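Local coordinates for putative rRNA methylase (Clostridium thermocellum ATCC 27405, PDB 3EEY), which binds S-adenosylmethionine and probably acts as a methyltransferase, perhaps on ribosomal RNA, at residues G10-Y15 against T136-Y141; V27-G32 against Q84-Y89; T37-S42 against A96-L101. One frame throughout, in Å; residues are numbered along the deposited sequence.

Contact 1: G10-Y15 against T136-Y141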
loop_
_atom_site.group_PDB
_atom_site.type_symbol
_atom_site.label_atom_id
_atom_site.label_comp_id
_atom_site.label_asym_id
_atom_site.label_seq_id
_atom_site.Cartn_x
_atom_site.Cartn_y
_atom_site.Cartn_z
ATOM N N GLY A 10 8.260 1.186 -7.950
ATOM C CA GLY A 10 7.672 2.477 -8.280
ATOM C C GLY A 10 6.996 3.163 -7.106
ATOM O O GLY A 10 7.063 4.384 -6.977
ATOM N N GLN A 11 6.347 2.371 -6.255
ATOM C CA GLN A 11 5.669 2.861 -5.058
ATOM C C GLN A 11 6.617 3.364 -3.964
ATOM O O GLN A 11 6.290 4.333 -3.269
ATOM C CB GLN A 11 4.741 1.788 -4.500
ATOM C CG GLN A 11 3.451 1.625 -5.273
ATOM C CD GLN A 11 2.424 0.844 -4.512
ATOM O OE1 GLN A 11 2.073 1.183 -3.376
ATOM N NE2 GLN A 11 1.923 -0.212 -5.132
ATOM N N SER A 12 7.780 2.714 -3.821
ATOM C CA SER A 12 8.832 3.182 -2.905
ATOM C C SER A 12 9.258 4.626 -3.193
ATOM O O SER A 12 9.378 5.436 -2.276
ATOM C CB SER A 12 10.041 2.246 -2.921
ATOM O OG SER A 12 10.749 2.301 -4.150
ATOM N N HIS A 13 9.444 4.948 -4.470
ATOM C CA HIS A 13 9.753 6.310 -4.902
ATOM C C HIS A 13 8.633 7.307 -4.592
ATOM O O HIS A 13 8.903 8.429 -4.160
ATOM C CB HIS A 13 10.060 6.314 -6.394
ATOM C CG HIS A 13 11.401 5.747 -6.735
ATOM N ND1 HIS A 13 12.305 6.409 -7.535
ATOM C CD2 HIS A 13 11.993 4.580 -6.389
ATOM C CE1 HIS A 13 13.393 5.675 -7.670
ATOM N NE2 HIS A 13 13.230 4.562 -6.979
ATOM N N ASP A 14 7.383 6.890 -4.812
ATOM C CA ASP A 14 6.203 7.698 -4.489
ATOM C C ASP A 14 6.083 8.019 -2.998
ATOM O O ASP A 14 5.745 9.148 -2.636
ATOM C CB ASP A 14 4.917 7.018 -4.977
ATOM C CG ASP A 14 4.717 7.131 -6.485
ATOM O OD1 ASP A 14 5.546 7.757 -7.178
ATOM O OD2 ASP A 14 3.707 6.597 -6.983
ATOM N N TYR A 15 6.355 7.021 -2.155
ATOM C CA TYR A 15 6.385 7.193 -0.703
ATOM C C TYR A 15 7.515 8.103 -0.238
ATOM O O TYR A 15 7.340 8.866 0.707
ATOM C CB TYR A 15 6.481 5.843 0.009
ATOM C CG TYR A 15 5.143 5.180 0.240
ATOM C CD1 TYR A 15 4.706 4.136 -0.578
ATOM C CD2 TYR A 15 4.309 5.594 1.280
ATOM C CE1 TYR A 15 3.469 3.525 -0.374
ATOM C CE2 TYR A 15 3.073 4.982 1.499
ATOM C CZ TYR A 15 2.658 3.950 0.670
ATOM O OH TYR A 15 1.436 3.342 0.870
ATOM N N THR A 136 11.713 2.820 3.369
ATOM C CA THR A 136 11.105 1.915 2.402
ATOM C C THR A 136 12.024 0.715 2.162
ATOM O O THR A 136 13.236 0.865 2.085
ATOM C CB THR A 136 10.777 2.613 1.066
ATOM O OG1 THR A 136 11.989 3.057 0.453
ATOM C CG2 THR A 136 9.849 3.804 1.289
ATOM N N VAL A 137 11.436 -0.473 2.097
ATOM C CA VAL A 137 12.168 -1.719 1.861
ATOM C C VAL A 137 11.506 -2.456 0.693
ATOM O O VAL A 137 10.384 -2.956 0.813
ATOM C CB VAL A 137 12.175 -2.632 3.127
ATOM C CG1 VAL A 137 13.148 -3.789 2.967
ATOM C CG2 VAL A 137 12.509 -1.839 4.376
ATOM N N VAL A 138 12.178 -2.487 -0.457
ATOM C CA VAL A 138 11.719 -3.313 -1.566
ATOM C C VAL A 138 12.397 -4.680 -1.413
ATOM O O VAL A 138 13.617 -4.781 -1.448
ATOM C CB VAL A 138 12.006 -2.671 -2.951
ATOM C CG1 VAL A 138 11.443 -3.531 -4.072
ATOM C CG2 VAL A 138 11.393 -1.282 -3.033
ATOM N N ILE A 139 11.601 -5.721 -1.201
ATOM C CA ILE A 139 12.124 -7.058 -0.955
ATOM C C ILE A 139 11.984 -7.902 -2.213
ATOM O O ILE A 139 10.875 -8.166 -2.674
ATOM C CB ILE A 139 11.396 -7.766 0.226
ATOM C CG1 ILE A 139 11.518 -6.948 1.516
ATOM C CG2 ILE A 139 11.955 -9.178 0.429
ATOM C CD1 ILE A 139 10.612 -7.415 2.654
ATOM N N TYR A 140 13.118 -8.306 -2.776
ATOM C CA TYR A 140 13.146 -9.278 -3.862
ATOM C C TYR A 140 13.481 -10.634 -3.299
ATOM O O TYR A 140 14.270 -10.754 -2.363
ATOM C CB TYR A 140 14.194 -8.926 -4.897
ATOM C CG TYR A 140 13.961 -7.622 -5.612
ATOM C CD1 TYR A 140 13.408 -7.599 -6.888
ATOM C CD2 TYR A 140 14.322 -6.407 -5.029
ATOM C CE1 TYR A 140 13.208 -6.393 -7.562
ATOM C CE2 TYR A 140 14.123 -5.208 -5.689
ATOM C CZ TYR A 140 13.564 -5.201 -6.947
ATOM O OH TYR A 140 13.367 -4.006 -7.604
ATOM N N TYR A 141 12.899 -11.659 -3.899
ATOM C CA TYR A 141 13.001 -13.015 -3.392
ATOM C C TYR A 141 12.774 -13.979 -4.545
ATOM O O TYR A 141 12.536 -13.547 -5.669
ATOM C CB TYR A 141 12.007 -13.250 -2.239
ATOM C CG TYR A 141 10.541 -13.049 -2.579
ATOM C CD1 TYR A 141 10.044 -11.788 -2.913
ATOM C CD2 TYR A 141 9.644 -14.113 -2.529
ATOM C CE1 TYR A 141 8.720 -11.598 -3.219
ATOM C CE2 TYR A 141 8.297 -13.930 -2.829
ATOM C CZ TYR A 141 7.842 -12.665 -3.175
ATOM O OH TYR A 141 6.508 -12.454 -3.477
#
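Ser-12 of helix 8-19 lies against Thr-136 and Val-138 of strand 133-139, where an N-terminal helix packs on the central sheet of a Rossmann-like methyltransferase fold. The two segment axes run antiparallel, at 178°, and come within 8.8 Å, with the two inward residues Thr-136 and Val-138 both beside Ser-12.

The contact is made by van der Waals packing, and no hydrogen bond joins the segments. CB of Ser-12 touches two residues, 3.8 Å from CG2 of Val-138 and 4.0 Å from OG1 of Thr-136. The Val-138 methyl also lies 3.8 Å from Ser-12 OG. The other branch of the threonine, CG2, is anti to the carbonyl carbon of its own residue and reaches to the helix, meeting Ser-12 O at 3.9 Å and Tyr-15 CB at 4.1 Å. Tyr-15 touches the strand through its CB, while its ring leads away.

The polar ends near the contact find partners outside the two segments. Ser-12 OG, turned in between the backbone N and carbonyl carbon (chi1 69°), is satisfied by a bond to the carbonyl of Leu-9, although it also touches the valine methyl. Tyr-15 OH is hydrogen-bonded to Gln-168 of its own chain, and His-13 reaches Asp-36, a residue that binds S-adenosylmethionine. Gln-11 NE2 bonds to Lys-6 O and to Gln-168 of the second subunit. Strand 133-139 is itself held by backbone bonds to Val-97, Phe-99 and Leu-101. Inside the helical turn, Tyr-15 N donates to Gln-11 O at 2.9 Å.

Contact 2: V27-G32 against Q84-Y89. With SAM (S-adenosylmethionine), chain K.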
loop_
_atom_site.group_PDB
_atom_site.type_symbol
_atom_site.label_atom_id
_atom_site.label_comp_id
_atom_site.label_asym_id
_atom_site.label_seq_id
_atom_site.Cartn_x
_atom_site.Cartn_y
_atom_site.Cartn_z
ATOM N N VAL A 27 19.248 8.518 3.401
ATOM C CA VAL A 27 20.191 7.409 3.232
ATOM C C VAL A 27 19.730 6.446 2.133
ATOM O O VAL A 27 18.567 6.061 2.088
ATOM C CB VAL A 27 20.396 6.581 4.557
ATOM C CG1 VAL A 27 21.536 5.595 4.406
ATOM C CG2 VAL A 27 20.654 7.478 5.759
ATOM N N ASP A 28 20.649 6.086 1.243
ATOM C CA ASP A 28 20.468 4.953 0.357
ATOM C C ASP A 28 21.314 3.840 0.959
ATOM O O ASP A 28 22.537 3.869 0.886
ATOM C CB ASP A 28 20.917 5.297 -1.072
ATOM C CG ASP A 28 20.602 4.194 -2.077
ATOM O OD1 ASP A 28 20.175 3.090 -1.676
ATOM O OD2 ASP A 28 20.787 4.432 -3.289
ATOM N N ALA A 29 20.654 2.863 1.569
ATOM C CA ALA A 29 21.353 1.806 2.288
ATOM C C ALA A 29 21.888 0.697 1.381
ATOM O O ALA A 29 22.679 -0.139 1.819
ATOM C CB ALA A 29 20.459 1.225 3.367
ATOM N N THR A 30 21.461 0.696 0.123
ATOM C CA THR A 30 21.848 -0.331 -0.840
ATOM C C THR A 30 22.082 0.350 -2.183
ATOM O O THR A 30 21.192 0.377 -3.026
ATOM C CB THR A 30 20.745 -1.422 -1.001
ATOM O OG1 THR A 30 19.473 -0.793 -1.140
ATOM C CG2 THR A 30 20.681 -2.353 0.206
ATOM N N CYS A 31 23.280 0.901 -2.364
ATOM C CA CYS A 31 23.617 1.733 -3.527
ATOM C C CYS A 31 23.393 1.115 -4.892
ATOM O O CYS A 31 22.716 1.713 -5.730
ATOM C CB CYS A 31 25.055 2.237 -3.435
ATOM S SG CYS A 31 25.123 3.828 -2.683
ATOM N N GLY A 32 23.975 -0.064 -5.108
ATOM C CA GLY A 32 23.898 -0.763 -6.387
ATOM C C GLY A 32 24.475 0.075 -7.511
ATOM O O GLY A 32 25.598 0.578 -7.413
ATOM N N GLN A 84 24.638 -2.096 7.921
ATOM C CA GLN A 84 24.574 -2.428 9.350
ATOM C C GLN A 84 25.461 -1.530 10.222
ATOM O O GLN A 84 25.259 -1.444 11.428
ATOM C CB GLN A 84 24.910 -3.910 9.584
ATOM C CG GLN A 84 26.353 -4.318 9.314
ATOM C CD GLN A 84 26.595 -4.761 7.881
ATOM O OE1 GLN A 84 25.860 -4.389 6.966
ATOM N NE2 GLN A 84 27.635 -5.555 7.683
ATOM N N ASN A 85 26.420 -0.848 9.594
ATOM C CA ASN A 85 27.342 0.042 10.292
ATOM C C ASN A 85 27.053 1.520 10.045
ATOM O O ASN A 85 27.939 2.354 10.238
ATOM C CB ASN A 85 28.789 -0.257 9.876
ATOM C CG ASN A 85 29.211 -1.683 10.167
ATOM O OD1 ASN A 85 28.989 -2.207 11.261
ATOM N ND2 ASN A 85 29.850 -2.316 9.188
ATOM N N MET A 86 25.822 1.840 9.630
ATOM C CA MET A 86 25.462 3.204 9.217
ATOM C C MET A 86 25.549 4.237 10.346
ATOM O O MET A 86 25.724 5.432 10.090
ATOM C CB MET A 86 24.100 3.259 8.472
ATOM C CG MET A 86 22.828 3.184 9.327
ATOM S SD MET A 86 21.265 3.558 8.481
ATOM C CE MET A 86 21.262 2.269 7.236
ATOM N N ASP A 87 25.453 3.762 11.587
ATOM C CA ASP A 87 25.518 4.620 12.778
ATOM C C ASP A 87 26.920 5.175 13.067
ATOM O O ASP A 87 27.064 6.160 13.792
ATOM C CB ASP A 87 24.981 3.874 14.006
ATOM C CG ASP A 87 25.726 2.575 14.285
ATOM O OD1 ASP A 87 26.158 1.890 13.332
ATOM O OD2 ASP A 87 25.869 2.224 15.471
ATOM N N LYS A 88 27.941 4.539 12.496
ATOM C CA LYS A 88 29.329 5.002 12.603
ATOM C C LYS A 88 29.610 6.254 11.763
ATOM O O LYS A 88 30.602 6.948 11.987
ATOM C CB LYS A 88 30.300 3.890 12.191
ATOM C CG LYS A 88 30.320 2.699 13.134
ATOM C CD LYS A 88 31.207 1.584 12.626
ATOM C CE LYS A 88 31.098 0.380 13.538
ATOM N NZ LYS A 88 31.772 -0.822 12.983
ATOM N N TYR A 89 28.731 6.540 10.806
ATOM C CA TYR A 89 28.986 7.583 9.829
ATOM C C TYR A 89 27.973 8.708 9.923
ATOM O O TYR A 89 28.215 9.814 9.440
ATOM C CB TYR A 89 28.977 6.987 8.424
ATOM C CG TYR A 89 29.972 5.871 8.215
ATOM C CD1 TYR A 89 31.273 6.141 7.783
ATOM C CD2 TYR A 89 29.608 4.540 8.426
ATOM C CE1 TYR A 89 32.193 5.107 7.578
ATOM C CE2 TYR A 89 30.520 3.502 8.226
ATOM C CZ TYR A 89 31.809 3.796 7.806
ATOM O OH TYR A 89 32.708 2.780 7.595
HETATM N N SAM K . 19.060 0.469 -5.325
HETATM C CA SAM K . 20.012 -0.324 -6.164
HETATM C C SAM K . 20.086 0.197 -7.601
HETATM O O SAM K . 20.521 -0.493 -8.530
HETATM O OXT SAM K . 19.718 1.342 -7.862
HETATM C CB SAM K . 19.676 -1.809 -6.098
HETATM C CG SAM K . 20.296 -2.494 -4.883
HETATM S SD SAM K . 20.772 -4.218 -5.185
HETATM C CE SAM K . 19.137 -5.004 -5.236
HETATM C "C5'" SAM K . 21.409 -4.671 -3.548
HETATM C "C4'" SAM K . 22.753 -3.984 -3.283
HETATM O "O4'" SAM K . 23.075 -4.006 -1.905
HETATM C "C3'" SAM K . 23.907 -4.657 -4.024
HETATM O "O3'" SAM K . 24.611 -3.670 -4.742
HETATM C "C2'" SAM K . 24.770 -5.261 -2.934
HETATM O "O2'" SAM K . 26.151 -5.248 -3.246
HETATM C "C1'" SAM K . 24.438 -4.356 -1.753
HETATM N N9 SAM K . 24.683 -4.978 -0.437
HETATM C C8 SAM K . 24.719 -6.313 -0.108
HETATM N N7 SAM K . 24.983 -6.418 1.218
HETATM C C5 SAM K . 25.115 -5.169 1.730
HETATM C C6 SAM K . 25.386 -4.684 3.005
HETATM N N6 SAM K . 25.570 -5.497 4.042
HETATM N N1 SAM K . 25.468 -3.322 3.194
HETATM C C2 SAM K . 25.291 -2.433 2.156
HETATM N N3 SAM K . 25.013 -2.920 0.904
HETATM C C4 SAM K . 24.932 -4.259 0.695
#
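Met-86 points its terminal methyl at Val-27 and Ala-29, at the point where strand 25-28 of the Rossmann-like fold gives way to the loop that receives S-adenosylmethionine. The close part of the contact is small, buried and wholly apolar. CE of Met-86 lies 4.1 Å from CB of Ala-29 and 4.4 Å from CG1 of Val-27, so one methyl touches the last inward residue of the strand, Val-27, and Ala-29 just past its end. The methionine chain is extended at chi2 (169°) and then bends at chi3 (61°), which brings CE round to the alanine. Val-97 and Phe-99 of the adjoining strand 94-101 also pack on this patch.

Away from Met-86 the segments diverge, and the cofactor spans the gap. Gln-84 belongs to a short 3-10 segment; Lys-88, at the far end of that segment, and Tyr-89 just after it are exposed. OE1 of Gln-84 accepts a nearly straight bond from the adenine N6 of S-adenosylmethionine, 3.1 Å long with an angle of 171° at the hydrogen. At the other end of the cofactor, Thr-30 O takes the amino group N at 3.1 Å, while CB and CG2 of Thr-30 lie against ribose O4'. Thr-30 is set by an Asx turn: its backbone N approaches the Asp-28 carboxylate from above the plane, 3.3 Å from OD1.

Contact 3: T37-S42 against A96-L101. With SAM (S-adenosylmethionine), chain K.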
loop_
_atom_site.group_PDB
_atom_site.type_symbol
_atom_site.label_atom_id
_atom_site.label_comp_id
_atom_site.label_asym_id
_atom_site.label_seq_id
_atom_site.Cartn_x
_atom_site.Cartn_y
_atom_site.Cartn_z
ATOM N N THR A 37 20.044 6.449 -5.351
ATOM C CA THR A 37 20.950 7.487 -4.849
ATOM C C THR A 37 20.752 8.797 -5.615
ATOM O O THR A 37 20.640 9.857 -5.001
ATOM C CB THR A 37 22.446 7.073 -4.937
ATOM O OG1 THR A 37 22.581 5.652 -4.807
ATOM C CG2 THR A 37 23.258 7.776 -3.847
ATOM N N ALA A 38 20.691 8.702 -6.944
ATOM C CA ALA A 38 20.438 9.850 -7.824
ATOM C C ALA A 38 19.067 10.453 -7.557
ATOM O O ALA A 38 18.917 11.679 -7.464
ATOM C CB ALA A 38 20.561 9.442 -9.289
ATOM N N PHE A 39 18.080 9.569 -7.431
ATOM C CA PHE A 39 16.709 9.929 -7.071
ATOM C C PHE A 39 16.632 10.707 -5.746
ATOM O O PHE A 39 15.980 11.748 -5.674
ATOM C CB PHE A 39 15.835 8.666 -7.022
ATOM C CG PHE A 39 14.514 8.860 -6.339
ATOM C CD1 PHE A 39 13.520 9.625 -6.924
ATOM C CD2 PHE A 39 14.257 8.262 -5.113
ATOM C CE1 PHE A 39 12.296 9.807 -6.295
ATOM C CE2 PHE A 39 13.037 8.434 -4.484
ATOM C CZ PHE A 39 12.055 9.212 -5.073
ATOM N N LEU A 40 17.298 10.197 -4.714
ATOM C CA LEU A 40 17.371 10.876 -3.416
ATOM C C LEU A 40 18.107 12.218 -3.482
ATOM O O LEU A 40 17.699 13.192 -2.836
ATOM C CB LEU A 40 18.017 9.969 -2.367
ATOM C CG LEU A 40 17.189 8.821 -1.788
ATOM C CD1 LEU A 40 18.073 7.865 -1.002
ATOM C CD2 LEU A 40 16.038 9.321 -0.925
ATOM N N ALA A 41 19.175 12.264 -4.279
ATOM C CA ALA A 41 19.963 13.478 -4.489
ATOM C C ALA A 41 19.178 14.616 -5.149
ATOM O O ALA A 41 19.347 15.784 -4.789
ATOM C CB ALA A 41 21.217 13.155 -5.288
ATOM N N SER A 42 18.308 14.271 -6.095
ATOM C CA SER A 42 17.502 15.265 -6.800
ATOM C C SER A 42 16.394 15.845 -5.929
ATOM O O SER A 42 16.020 17.008 -6.089
ATOM C CB SER A 42 16.894 14.663 -8.063
ATOM O OG SER A 42 15.914 13.694 -7.727
ATOM N N ALA A 96 14.705 9.905 5.673
ATOM C CA ALA A 96 14.345 8.706 4.937
ATOM C C ALA A 96 15.515 7.770 4.727
ATOM O O ALA A 96 16.656 8.204 4.688
ATOM C CB ALA A 96 13.711 9.065 3.606
ATOM N N VAL A 97 15.217 6.473 4.630
ATOM C CA VAL A 97 16.208 5.453 4.297
ATOM C C VAL A 97 15.585 4.517 3.264
ATOM O O VAL A 97 14.452 4.091 3.421
ATOM C CB VAL A 97 16.678 4.634 5.537
ATOM C CG1 VAL A 97 17.909 3.794 5.206
ATOM C CG2 VAL A 97 17.004 5.531 6.713
ATOM N N MET A 98 16.322 4.211 2.203
ATOM C CA MET A 98 15.836 3.290 1.190
ATOM C C MET A 98 16.631 1.982 1.222
ATOM O O MET A 98 17.861 1.990 1.170
ATOM C CB MET A 98 15.866 3.924 -0.212
ATOM C CG MET A 98 14.995 5.175 -0.396
ATOM S SD MET A 98 15.007 5.848 -2.089
ATOM C CE MET A 98 13.747 4.919 -2.909
ATOM N N PHE A 99 15.915 0.866 1.333
ATOM C CA PHE A 99 16.504 -0.472 1.193
ATOM C C PHE A 99 15.972 -1.136 -0.058
ATOM O O PHE A 99 14.762 -1.128 -0.326
ATOM C CB PHE A 99 16.152 -1.358 2.389
ATOM C CG PHE A 99 16.905 -1.028 3.630
ATOM C CD1 PHE A 99 18.094 -1.679 3.928
ATOM C CD2 PHE A 99 16.427 -0.074 4.509
ATOM C CE1 PHE A 99 18.786 -1.380 5.083
ATOM C CE2 PHE A 99 17.110 0.230 5.669
ATOM C CZ PHE A 99 18.290 -0.410 5.956
ATOM N N ASN A 100 16.881 -1.719 -0.821
ATOM C CA ASN A 100 16.526 -2.504 -1.989
ATOM C C ASN A 100 17.238 -3.849 -1.873
ATOM O O ASN A 100 18.438 -3.940 -2.103
ATOM C CB ASN A 100 16.951 -1.740 -3.239
ATOM C CG ASN A 100 16.053 -1.998 -4.414
ATOM O OD1 ASN A 100 16.214 -2.991 -5.115
ATOM N ND2 ASN A 100 15.101 -1.100 -4.646
ATOM N N LEU A 101 16.502 -4.886 -1.489
ATOM C CA LEU A 101 17.109 -6.138 -1.033
ATOM C C LEU A 101 17.301 -7.179 -2.127
ATOM O O LEU A 101 16.365 -7.516 -2.836
ATOM C CB LEU A 101 16.281 -6.748 0.103
ATOM C CG LEU A 101 16.022 -5.919 1.359
ATOM C CD1 LEU A 101 15.353 -6.811 2.394
ATOM C CD2 LEU A 101 17.321 -5.357 1.893
HETATM N N SAM K . 19.060 0.469 -5.325
HETATM C CA SAM K . 20.012 -0.324 -6.164
HETATM C C SAM K . 20.086 0.197 -7.601
HETATM O O SAM K . 20.521 -0.493 -8.530
HETATM O OXT SAM K . 19.718 1.342 -7.862
HETATM C CB SAM K . 19.676 -1.809 -6.098
HETATM C CG SAM K . 20.296 -2.494 -4.883
HETATM S SD SAM K . 20.772 -4.218 -5.185
HETATM C CE SAM K . 19.137 -5.004 -5.236
HETATM C "C5'" SAM K . 21.409 -4.671 -3.548
HETATM C "C4'" SAM K . 22.753 -3.984 -3.283
HETATM O "O4'" SAM K . 23.075 -4.006 -1.905
HETATM C "C3'" SAM K . 23.907 -4.657 -4.024
HETATM O "O3'" SAM K . 24.611 -3.670 -4.742
HETATM C "C2'" SAM K . 24.770 -5.261 -2.934
HETATM O "O2'" SAM K . 26.151 -5.248 -3.246
HETATM C "C1'" SAM K . 24.438 -4.356 -1.753
HETATM N N9 SAM K . 24.683 -4.978 -0.437
HETATM C C8 SAM K . 24.719 -6.313 -0.108
HETATM N N7 SAM K . 24.983 -6.418 1.218
HETATM C C5 SAM K . 25.115 -5.169 1.730
HETATM C C6 SAM K . 25.386 -4.684 3.005
HETATM N N6 SAM K . 25.570 -5.497 4.042
HETATM N N1 SAM K . 25.468 -3.322 3.194
HETATM C C2 SAM K . 25.291 -2.433 2.156
HETATM N N3 SAM K . 25.013 -2.920 0.904
HETATM C C4 SAM K . 24.932 -4.259 0.695
#
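Phe-39 and Leu-40 of helix 35-44 close over Met-98 of strand 94-101, a buried helix-on-sheet contact in the Rossmann-like core of this S-adenosylmethionine-binding fold. No hydrogen bond crosses it; the methionine thioether is the common partner.

Thr-37, at the start of the segment, turns its side chain away from the strand, and its OG1 is hydrogen-bonded to Asp-28. Two residues on, Phe-39 holds its ring out with CG anti to the backbone N (chi1 165°). The ring receives the sulfur at its edge and in its plane: SD of Met-98 is 5.1 Å from the centroid of the Phe-39 ring and 87° off the normal, a Met-aromatic contact. The terminal methyl follows, Met-98 CE coming 3.9 Å from Phe-39 CE2 and meeting the ring obliquely. The two side chains cross at about a right angle, and His-13 of helix 8-19 stacks on the same phenyl ring.

Leu-40 supplies the aliphatic partner. Running past Met-98 in the opposite direction, it sets CG 3.7 Å from SD and brings both methyls of its fork to the sulfur as well, while CD1 also reaches the methionine CG. The bend of Met-98 at chi3 (86°) turns CE towards the phenyl ring while SD stays beside the leucine.

Farther along, Ser-42 OG donates back to Phe-39 O. On the strand, two residues beyond Met-98, Asn-100 lines the cofactor pocket: its backbone O is 3.4 Å from the S-adenosylmethionine methyl carbon CE.

From the N terminus, helix 8-19 comes first, and contact 1 closes the longest loop by joining 10-15 to 136-141, 121 residues apart at their nearest ends. Contacts 2 and 3 both nest inside that loop. Strand 25-28 opens contact 2 and helix 35-44 opens contact 3; their partners follow in the same order, at 84-89 and 96-101, so the two loops cross. Strands 25-28, 94-101 and 133-139 are consecutive neighbours in one sheet. Contacts 1 and 3 meet through backbone bonds such as Thr-136 O to Phe-99 N, whereas side-chain hydrogen bonds, such as Thr-30 OG1 with Asn-100 N, join contacts 2 and 3, both of which touch S-adenosylmethionine.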